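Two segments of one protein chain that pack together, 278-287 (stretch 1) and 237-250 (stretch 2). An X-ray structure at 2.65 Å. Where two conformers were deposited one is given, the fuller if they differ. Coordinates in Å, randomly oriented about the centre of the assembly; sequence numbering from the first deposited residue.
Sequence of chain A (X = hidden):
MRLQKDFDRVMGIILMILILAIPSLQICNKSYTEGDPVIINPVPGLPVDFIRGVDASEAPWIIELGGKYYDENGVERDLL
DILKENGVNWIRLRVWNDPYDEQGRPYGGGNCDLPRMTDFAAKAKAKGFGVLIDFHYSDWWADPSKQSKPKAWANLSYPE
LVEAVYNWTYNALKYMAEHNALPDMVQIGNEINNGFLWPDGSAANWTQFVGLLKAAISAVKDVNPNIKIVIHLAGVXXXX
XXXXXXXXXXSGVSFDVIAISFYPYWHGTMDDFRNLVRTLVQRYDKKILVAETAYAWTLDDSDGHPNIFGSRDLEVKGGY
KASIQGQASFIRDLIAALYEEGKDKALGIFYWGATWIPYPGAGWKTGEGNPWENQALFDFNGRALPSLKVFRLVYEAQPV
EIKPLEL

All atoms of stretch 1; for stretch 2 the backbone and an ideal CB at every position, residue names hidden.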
ATOM      1  N   ARG A 278      -7.987 -17.701   6.635  1.00 26.45           N
ATOM      2  CA  ARG A 278      -9.006 -18.747   6.634  1.00 27.70           C
ATOM      3  C   ARG A 278     -10.271 -18.302   7.368  1.00 25.65           C
ATOM      4  O   ARG A 278     -11.363 -18.799   7.098  1.00 28.59           O
ATOM      5  CB  ARG A 278      -8.462 -20.034   7.259  1.00 30.75           C
ATOM      6  CG  ARG A 278      -8.288 -19.985   8.768  1.00 30.61           C
ATOM      7  CD  ARG A 278      -7.813 -21.322   9.310  1.00 32.81           C
ATOM      8  NE  ARG A 278      -6.383 -21.538   9.088  1.00 35.05           N
ATOM      9  CZ  ARG A 278      -5.860 -22.186   8.049  1.00 38.86           C
ATOM     10  NH1 ARG A 278      -6.637 -22.699   7.102  1.00 35.62           N
ATOM     11  NH2 ARG A 278      -4.543 -22.322   7.962  1.00 36.66           N
ATOM     12  N   THR A 279     -10.118 -17.369   8.301  1.00 23.97           N
ATOM     13  CA  THR A 279     -11.253 -16.845   9.051  1.00 25.78           C
ATOM     14  C   THR A 279     -12.080 -15.899   8.184  1.00 26.21           C
ATOM     15  O   THR A 279     -13.291 -15.778   8.362  1.00 27.24           O
ATOM     16  CB  THR A 279     -10.796 -16.100  10.326  1.00 27.24           C
ATOM     17  OG1 THR A 279      -9.925 -16.943  11.090  1.00 24.83           O
ATOM     18  CG2 THR A 279     -11.992 -15.699  11.185  1.00 23.98           C
ATOM     19  N   LEU A 280     -11.418 -15.232   7.244  1.00 26.57           N
ATOM     20  CA  LEU A 280     -12.089 -14.298   6.343  1.00 27.42           C
ATOM     21  C   LEU A 280     -12.790 -15.010   5.187  1.00 27.04           C
ATOM     22  O   LEU A 280     -13.852 -14.577   4.740  1.00 28.11           O
ATOM     23  CB  LEU A 280     -11.089 -13.278   5.789  1.00 25.45           C
ATOM     24  CG  LEU A 280     -11.029 -11.931   6.518  1.00 23.86           C
ATOM     25  CD1 LEU A 280     -10.772 -12.116   8.004  1.00 26.11           C
ATOM     26  CD2 LEU A 280      -9.965 -11.033   5.906  1.00 23.57           C
ATOM     27  N   VAL A 281     -12.197 -16.096   4.698  1.00 26.33           N
ATOM     28  CA  VAL A 281     -12.761 -16.810   3.557  1.00 27.88           C
ATOM     29  C   VAL A 281     -13.999 -17.610   3.955  1.00 28.32           C
ATOM     30  O   VAL A 281     -14.845 -17.909   3.113  1.00 30.99           O
ATOM     31  CB  VAL A 281     -11.733 -17.770   2.910  1.00 28.01           C
ATOM     32  CG1 VAL A 281     -10.510 -17.001   2.434  1.00 29.32           C
ATOM     33  CG2 VAL A 281     -11.336 -18.872   3.876  1.00 28.30           C
ATOM     34  N   GLN A 282     -14.102 -17.957   5.236  1.00 28.93           N
ATOM     35  CA  GLN A 282     -15.242 -18.726   5.721  1.00 31.50           C
ATOM     36  C   GLN A 282     -16.372 -17.816   6.186  1.00 30.22           C
ATOM     37  O   GLN A 282     -17.543 -18.156   6.038  1.00 31.18           O
ATOM     38  CB  GLN A 282     -14.831 -19.656   6.866  1.00 33.10           C
ATOM     39  CG  GLN A 282     -15.969 -20.562   7.337  1.00 35.23           C
ATOM     40  CD  GLN A 282     -15.594 -21.426   8.520  1.00 40.67           C
ATOM     41  OE1 GLN A 282     -14.906 -22.437   8.373  1.00 53.06           O
ATOM     42  NE2 GLN A 282     -16.052 -21.036   9.703  1.00 39.02           N
ATOM     43  N   ARG A 283     -16.023 -16.662   6.748  1.00 28.52           N
ATOM     44  CA  ARG A 283     -17.025 -15.769   7.326  1.00 28.51           C
ATOM     45  C   ARG A 283     -17.550 -14.755   6.316  1.00 27.96           C
ATOM     46  O   ARG A 283     -18.660 -14.243   6.467  1.00 26.39           O
ATOM     47  CB  ARG A 283     -16.447 -15.033   8.535  1.00 23.80           C
ATOM     48  CG  ARG A 283     -17.502 -14.352   9.386  1.00 24.54           C
ATOM     49  CD  ARG A 283     -16.896 -13.700  10.611  1.00 25.50           C
ATOM     50  NE  ARG A 283     -17.919 -13.243  11.549  1.00 23.41           N
ATOM     51  CZ  ARG A 283     -18.407 -13.970  12.553  1.00 22.64           C
ATOM     52  NH1 ARG A 283     -17.977 -15.207  12.766  1.00 22.41           N
ATOM     53  NH2 ARG A 283     -19.333 -13.455  13.349  1.00 22.95           N
ATOM     54  N   TYR A 284     -16.751 -14.471   5.289  1.00 26.28           N
ATOM     55  CA  TYR A 284     -17.094 -13.453   4.300  1.00 28.41           C
ATOM     56  C   TYR A 284     -16.917 -13.951   2.867  1.00 30.79           C
ATOM     57  O   TYR A 284     -15.989 -14.706   2.572  1.00 31.57           O
ATOM     58  CB  TYR A 284     -16.237 -12.202   4.510  1.00 26.77           C
ATOM     59  CG  TYR A 284     -16.249 -11.682   5.926  1.00 24.51           C
ATOM     60  CD1 TYR A 284     -17.409 -11.166   6.485  1.00 24.32           C
ATOM     61  CD2 TYR A 284     -15.096 -11.696   6.701  1.00 25.11           C
ATOM     62  CE1 TYR A 284     -17.425 -10.686   7.778  1.00 24.58           C
ATOM     63  CE2 TYR A 284     -15.103 -11.216   7.996  1.00 24.13           C
ATOM     64  CZ  TYR A 284     -16.270 -10.713   8.528  1.00 23.44           C
ATOM     65  OH  TYR A 284     -16.291 -10.233   9.813  1.00 24.22           O
ATOM     66  N   ASP A 285     -17.819 -13.520   1.986  1.00 29.90           N
ATOM     67  CA  ASP A 285     -17.697 -13.779   0.555  1.00 31.98           C
ATOM     68  C   ASP A 285     -17.128 -12.535  -0.119  1.00 30.53           C
ATOM     69  O   ASP A 285     -17.792 -11.880  -0.925  1.00 32.03           O
ATOM     70  CB  ASP A 285     -19.051 -14.165  -0.059  1.00 31.96           C
ATOM     71  CG  ASP A 285     -19.276 -15.673  -0.098  1.00 35.36           C
ATOM     72  OD1 ASP A 285     -18.307 -16.430  -0.331  1.00 32.72           O
ATOM     73  OD2 ASP A 285     -20.432 -16.101   0.111  1.00 37.46           O
ATOM     74  N   LYS A 286     -15.891 -12.208   0.239  1.00 29.28           N
ATOM     75  CA  LYS A 286     -15.182 -11.078  -0.346  1.00 26.56           C
ATOM     76  C   LYS A 286     -13.721 -11.437  -0.568  1.00 25.90           C
ATOM     77  O   LYS A 286     -13.233 -12.440  -0.043  1.00 26.30           O
ATOM     78  CB  LYS A 286     -15.297  -9.846   0.548  1.00 23.30           C
ATOM     79  CG  LYS A 286     -16.706  -9.295   0.639  1.00 22.89           C
ATOM     80  CD  LYS A 286     -16.774  -8.082   1.544  1.00 19.66           C
ATOM     81  CE  LYS A 286     -18.190  -7.542   1.637  1.00 21.61           C
ATOM     82  NZ  LYS A 286     -18.727  -7.144   0.309  1.00 21.50           N
ATOM     83  N   LYS A 287     -13.028 -10.612  -1.345  1.00 24.71           N
ATOM     84  CA  LYS A 287     -11.642 -10.877  -1.700  1.00 22.12           C
ATOM     85  C   LYS A 287     -10.684 -10.504  -0.575  1.00 21.44           C
ATOM     86  O   LYS A 287     -10.986  -9.654   0.264  1.00 18.80           O
ATOM     87  CB  LYS A 287     -11.270 -10.122  -2.977  1.00 23.49           C
ATOM     88  CG  LYS A 287     -12.063 -10.555  -4.204  1.00 25.45           C
ATOM     89  CD  LYS A 287     -11.808 -12.018  -4.566  1.00 27.62           C
ATOM     90  CE  LYS A 287     -12.777 -12.514  -5.626  1.00 32.45           C
ATOM     91  NZ  LYS A 287     -12.670 -11.751  -6.899  1.00 34.12           N
ATOM     92  N   UNK A 237      -5.073  -9.427  13.958  1.00 24.04           N
ATOM     93  CA  UNK A 237      -5.963  -9.782  15.056  1.00 24.56           C
ATOM     94  C   UNK A 237      -7.319 -10.191  14.481  1.00 25.56           C
ATOM     95  O   UNK A 237      -8.157  -9.342  14.175  1.00 29.21           O
ATOM     96  CB  UNK A 237      -6.113  -8.620  16.040  1.00 24.56           C
ATOM     97  N   UNK A 238      -7.524 -11.495  14.331  1.00 24.00           N
ATOM     98  CA  UNK A 238      -8.708 -12.017  13.650  1.00 24.10           C
ATOM     99  C   UNK A 238     -10.006 -11.615  14.348  1.00 25.56           C
ATOM    100  O   UNK A 238     -10.984 -11.262  13.689  1.00 27.70           O
ATOM    101  CB  UNK A 238      -8.625 -13.542  13.557  1.00 24.10           C
ATOM    102  N   UNK A 239     -10.015 -11.660  15.676  1.00 25.93           N
ATOM    103  CA  UNK A 239     -11.221 -11.345  16.435  1.00 26.77           C
ATOM    104  C   UNK A 239     -11.639  -9.888  16.240  1.00 26.18           C
ATOM    105  O   UNK A 239     -12.814  -9.551  16.388  1.00 25.47           O
ATOM    106  CB  UNK A 239     -10.999 -11.632  17.921  1.00 26.77           C
ATOM    107  N   UNK A 240     -10.681  -9.027  15.907  1.00 25.75           N
ATOM    108  CA  UNK A 240     -10.987  -7.624  15.638  1.00 25.48           C
ATOM    109  C   UNK A 240     -11.581  -7.453  14.245  1.00 24.01           C
ATOM    110  O   UNK A 240     -12.527  -6.689  14.060  1.00 21.65           O
ATOM    111  CB  UNK A 240      -9.729  -6.765  15.783  1.00 25.48           C
ATOM    112  N   UNK A 241     -11.014  -8.161  13.270  1.00 22.84           N
ATOM    113  CA  UNK A 241     -11.521  -8.124  11.902  1.00 23.26           C
ATOM    114  C   UNK A 241     -12.988  -8.537  11.872  1.00 24.27           C
ATOM    115  O   UNK A 241     -13.808  -7.908  11.200  1.00 23.40           O
ATOM    116  CB  UNK A 241     -10.692  -9.034  10.994  1.00 23.26           C
ATOM    117  N   UNK A 242     -13.310  -9.594  12.610  1.00 22.92           N
ATOM    118  CA  UNK A 242     -14.685 -10.066  12.713  1.00 24.30           C
ATOM    119  C   UNK A 242     -15.601  -8.954  13.209  1.00 22.21           C
ATOM    120  O   UNK A 242     -16.599  -8.634  12.568  1.00 21.48           O
ATOM    121  CB  UNK A 242     -14.768 -11.276  13.645  1.00 24.30           C
ATOM    122  N   UNK A 243     -15.257  -8.374  14.353  1.00 22.22           N
ATOM    123  CA  UNK A 243     -16.079  -7.342  14.971  1.00 25.06           C
ATOM    124  C   UNK A 243     -16.224  -6.112  14.085  1.00 22.49           C
ATOM    125  O   UNK A 243     -17.296  -5.512  14.010  1.00 21.34           O
ATOM    126  CB  UNK A 243     -15.484  -6.939  16.321  1.00 25.06           C
ATOM    127  N   UNK A 244     -15.140  -5.745  13.411  1.00 22.51           N
ATOM    128  CA  UNK A 244     -15.114  -4.534  12.602  1.00 22.09           C
ATOM    129  C   UNK A 244     -15.859  -4.709  11.280  1.00 21.46           C
ATOM    130  O   UNK A 244     -16.643  -3.846  10.884  1.00 21.61           O
ATOM    131  CB  UNK A 244     -13.667  -4.119  12.331  1.00 22.09           C
ATOM    132  N   UNK A 245     -15.612  -5.822  10.599  1.00 20.92           N
ATOM    133  CA  UNK A 245     -16.196  -6.052   9.282  1.00 23.57           C
ATOM    134  C   UNK A 245     -17.684  -6.395   9.378  1.00 20.76           C
ATOM    135  O   UNK A 245     -18.483  -5.916   8.577  1.00 18.33           O
ATOM    136  CB  UNK A 245     -15.445  -7.175   8.563  1.00 23.57           C
ATOM    137  N   UNK A 246     -18.046  -7.231  10.348  1.00 21.23           N
ATOM    138  CA  UNK A 246     -19.450  -7.537  10.608  1.00 21.71           C
ATOM    139  C   UNK A 246     -20.261  -6.257  10.759  1.00 21.80           C
ATOM    140  O   UNK A 246     -21.302  -6.089  10.120  1.00 20.00           O
ATOM    141  CB  UNK A 246     -19.588  -8.401  11.863  1.00 21.71           C
ATOM    142  N   UNK A 247     -19.780  -5.352  11.606  0.50 21.25           N
ATOM    143  CA  UNK A 247     -20.481  -4.101  11.857  0.50 19.85           C
ATOM    144  C   UNK A 247     -20.484  -3.226  10.608  0.50 20.79           C
ATOM    145  O   UNK A 247     -21.399  -2.429  10.400  0.50 22.27           O
ATOM    146  CB  UNK A 247     -19.840  -3.354  13.028  0.50 19.85           C
ATOM    147  N   UNK A 248     -19.461  -3.382   9.775  1.00 19.91           N
ATOM    148  CA  UNK A 248     -19.353  -2.607   8.544  1.00 20.99           C
ATOM    149  C   UNK A 248     -20.343  -3.109   7.495  1.00 18.99           C
ATOM    150  O   UNK A 248     -21.077  -2.327   6.893  1.00 17.94           O
ATOM    151  CB  UNK A 248     -17.925  -2.671   7.998  1.00 20.99           C
ATOM    152  N   UNK A 249     -20.352  -4.421   7.281  1.00 19.90           N
ATOM    153  CA  UNK A 249     -21.276  -5.043   6.341  1.00 19.36           C
ATOM    154  C   UNK A 249     -22.723  -4.776   6.751  1.00 19.78           C
ATOM    155  O   UNK A 249     -23.560  -4.440   5.914  1.00 21.84           O
ATOM    156  CB  UNK A 249     -21.017  -6.548   6.254  1.00 19.36           C
ATOM    157  N   UNK A 250     -23.010  -4.920   8.040  1.00 19.51           N
ATOM    158  CA  UNK A 250     -24.352  -4.674   8.556  1.00 21.06           C
ATOM    159  C   UNK A 250     -24.777  -3.212   8.417  1.00 20.42           C
ATOM    160  O   UNK A 250     -25.970  -2.911   8.406  1.00 20.38           O
ATOM    161  CB  UNK A 250     -24.426  -5.094  10.025  1.00 21.06           C
TER

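Stretch 2 is a helix from 238 onward, running at 31° to the helix of 278-283 with an axial approach of 10.5 Å. That spacing leaves room for side chains of moderate size between the two.

Position 237 sits right before the helix, with nothing of stretch 1 within reach of its CB. Polar or charged residues would suit it. It is Lys237, which turns its amine to an acceptor at position 239.

At 238 CA-to-CB points toward stretch 1, and the ideal CB already lies 4.4 Å from Thr279 OG1. The CA atoms of 238 and Thr279 are 7.1 Å apart, the closest pairing in the register, so a small residue such as alanine, serine or glycine fits easily. It is Ala238, and its methyl group is the whole contact.

Position 239 points away and 240 is out of reach; stretch 1 sets no rule for either. They are Asp239, whose OD2 makes a salt bridge with Lys237 NZ at 3.2 Å, and Phe240.

At 241 the CB points toward stretch 1, 4.3 Å from Leu280 CD1. An apolar or aromatic residue is the natural choice. Tyr241 keeps that contact through its own CB, while its ring, with chi1 in m, runs on past Leu280, whose CD2 lies oblique to it.

Position 242 points sideways, its CB 4.3 Å from both Arg283 NE and Tyr284 OH, with the methyl of Thr279 nearby. A branched aliphatic could cover all this; a longer polar chain could also be accommodated. Ile242 places CG2 over one face of the Arg283 guanidinium, 3.3 Å from NE, and extends CD1 to within 4.0 Å of Thr279 CG2.

Positions 243 and 244 point away and sideways, without contact, and tolerate much. They are Asn243 and Phe244.

At 245 the CB points toward stretch 1, only 3.4 Å from Tyr284 OH, and the phenol ring presents a face. An aliphatic chain suits such a surface. Ile245 lays CG2 over that face in a CH-pi contact, 3.7 Å from the centroid of the Tyr284 ring.

Position 246 offers the clearest rule. Its CB points sideways, yet a hydroxyl and a guanidinium converge near it, so an acidic residue is favoured; asparagine or glutamine could answer part of the demand. Asp246 turns its carboxylate inward. OD2 accepts from Arg283 NH2 at 2.9 Å in a salt bridge, and OD1 accepts a very short hydrogen bond from Tyr284 OH at 2.5 Å. Arg283 NE donates to both carboxylate oxygens of Asp246, to OD2 at 3.2 Å and OD1 at 3.3 Å, so one acid joins two consecutive residues of stretch 1.

Positions 247 and 248 are out of reach, so stretch 1 admits any helix-compatible side chain there; they are Arg247 and Leu248.

At 249 CA-to-CB points toward stretch 1 but nothing lies within 5.5 Å of the ideal CB, so a longer apolar chain is needed to touch it: leucine, isoleucine or methionine. Ile249 extends CD1 to 3.6 Å from Tyr284 CD1 and 4.0 Å from Lys286 CE.

Position 250 is out of reach and stretch 1 would tolerate almost anything there; it is Asn250.

Stretch 2 (237-250) KADFYINFIDRLIN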
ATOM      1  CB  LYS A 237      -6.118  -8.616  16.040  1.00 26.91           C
ATOM      2  CG  LYS A 237      -5.693  -8.928  17.468  1.00 29.31           C
ATOM      3  CD  LYS A 237      -6.671  -8.327  18.473  1.00 33.85           C
ATOM      4  CE  LYS A 237      -6.186  -8.491  19.905  1.00 35.97           C
ATOM      5  NZ  LYS A 237      -7.121  -9.311  20.733  1.00 34.20           N
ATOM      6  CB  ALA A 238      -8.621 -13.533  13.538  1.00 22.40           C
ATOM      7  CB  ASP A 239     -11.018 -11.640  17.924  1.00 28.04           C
ATOM      8  CG  ASP A 239      -9.800 -10.946  18.498  1.00 30.18           C
ATOM      9  OD1 ASP A 239      -8.804 -10.782  17.762  1.00 29.51           O
ATOM     10  OD2 ASP A 239      -9.837 -10.565  19.686  1.00 35.57           O
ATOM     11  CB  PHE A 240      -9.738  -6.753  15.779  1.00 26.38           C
ATOM     12  CG  PHE A 240      -9.920  -5.357  15.253  1.00 22.63           C
ATOM     13  CD1 PHE A 240     -10.515  -4.378  16.034  1.00 22.73           C
ATOM     14  CD2 PHE A 240      -9.502  -5.026  13.975  1.00 22.39           C
ATOM     15  CE1 PHE A 240     -10.687  -3.094  15.549  1.00 22.24           C
ATOM     16  CE2 PHE A 240      -9.671  -3.746  13.483  1.00 23.77           C
ATOM     17  CZ  PHE A 240     -10.264  -2.777  14.270  1.00 23.10           C
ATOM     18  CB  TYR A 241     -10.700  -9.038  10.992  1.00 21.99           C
ATOM     19  CG  TYR A 241      -9.437  -8.410  10.441  1.00 24.17           C
ATOM     20  CD1 TYR A 241      -8.368  -8.099  11.274  1.00 23.75           C
ATOM     21  CD2 TYR A 241      -9.307  -8.144   9.083  1.00 22.04           C
ATOM     22  CE1 TYR A 241      -7.209  -7.530  10.772  1.00 21.47           C
ATOM     23  CE2 TYR A 241      -8.151  -7.577   8.571  1.00 22.31           C
ATOM     24  CZ  TYR A 241      -7.106  -7.272   9.420  1.00 21.84           C
ATOM     25  OH  TYR A 241      -5.953  -6.708   8.919  1.00 18.42           O
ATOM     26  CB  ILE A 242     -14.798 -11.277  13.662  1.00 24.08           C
ATOM     27  CG1 ILE A 242     -14.068 -12.481  13.061  1.00 23.39           C
ATOM     28  CG2 ILE A 242     -16.266 -11.622  13.922  1.00 22.41           C
ATOM     29  CD1 ILE A 242     -13.971 -13.677  13.991  1.00 25.79           C
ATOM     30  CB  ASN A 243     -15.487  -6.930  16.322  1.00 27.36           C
ATOM     31  CG  ASN A 243     -15.476  -8.067  17.330  1.00 25.87           C
ATOM     32  OD1 ASN A 243     -16.361  -8.923  17.331  1.00 25.27           O
ATOM     33  ND2 ASN A 243     -14.469  -8.078  18.197  1.00 24.95           N
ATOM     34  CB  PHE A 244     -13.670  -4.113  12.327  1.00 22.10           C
ATOM     35  CG  PHE A 244     -13.548  -2.782  11.641  1.00 21.22           C
ATOM     36  CD1 PHE A 244     -13.554  -2.696  10.258  1.00 21.24           C
ATOM     37  CD2 PHE A 244     -13.429  -1.618  12.380  1.00 20.59           C
ATOM     38  CE1 PHE A 244     -13.443  -1.472   9.625  1.00 22.27           C
ATOM     39  CE2 PHE A 244     -13.318  -0.390  11.755  1.00 20.35           C
ATOM     40  CZ  PHE A 244     -13.324  -0.316  10.375  1.00 22.26           C
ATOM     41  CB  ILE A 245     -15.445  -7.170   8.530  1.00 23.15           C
ATOM     42  CG1 ILE A 245     -13.999  -6.732   8.275  1.00 22.72           C
ATOM     43  CG2 ILE A 245     -16.142  -7.501   7.206  1.00 22.05           C
ATOM     44  CD1 ILE A 245     -13.118  -7.796   7.649  1.00 23.28           C
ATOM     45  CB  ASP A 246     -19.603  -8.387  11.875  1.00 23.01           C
ATOM     46  CG  ASP A 246     -19.258  -9.847  11.652  1.00 24.09           C
ATOM     47  OD1 ASP A 246     -18.596 -10.158  10.640  1.00 24.93           O
ATOM     48  OD2 ASP A 246     -19.647 -10.682  12.496  1.00 22.86           O
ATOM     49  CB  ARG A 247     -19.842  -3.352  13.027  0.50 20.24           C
ATOM     50  CG  ARG A 247     -20.733  -2.276  13.632  0.50 20.32           C
ATOM     51  CD  ARG A 247     -20.048  -1.573  14.794  0.50 20.14           C
ATOM     52  NE  ARG A 247     -20.937  -0.628  15.465  0.50 19.36           N
ATOM     53  CZ  ARG A 247     -20.557   0.208  16.425  0.50 18.96           C
ATOM     54  NH1 ARG A 247     -19.295   0.231  16.834  0.50 19.39           N
ATOM     55  NH2 ARG A 247     -21.438   1.030  16.975  0.50 19.33           N
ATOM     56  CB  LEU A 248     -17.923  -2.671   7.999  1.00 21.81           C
ATOM     57  CG  LEU A 248     -17.459  -1.493   7.140  1.00 20.69           C
ATOM     58  CD1 LEU A 248     -17.373  -0.219   7.970  1.00 20.75           C
ATOM     59  CD2 LEU A 248     -16.117  -1.802   6.495  1.00 20.03           C
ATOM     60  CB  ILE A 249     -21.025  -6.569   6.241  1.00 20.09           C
ATOM     61  CG1 ILE A 249     -19.677  -6.823   5.552  1.00 21.26           C
ATOM     62  CG2 ILE A 249     -22.166  -7.271   5.493  1.00 18.49           C
ATOM     63  CD1 ILE A 249     -19.304  -8.288   5.398  1.00 21.62           C
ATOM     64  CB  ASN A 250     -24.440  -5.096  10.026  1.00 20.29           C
ATOM     65  CG  ASN A 250     -24.430  -6.604  10.205  1.00 20.56           C
ATOM     66  OD1 ASN A 250     -24.840  -7.353   9.319  1.00 23.00           O
ATOM     67  ND2 ASN A 250     -23.965  -7.057  11.363  1.00 20.47           N
TER
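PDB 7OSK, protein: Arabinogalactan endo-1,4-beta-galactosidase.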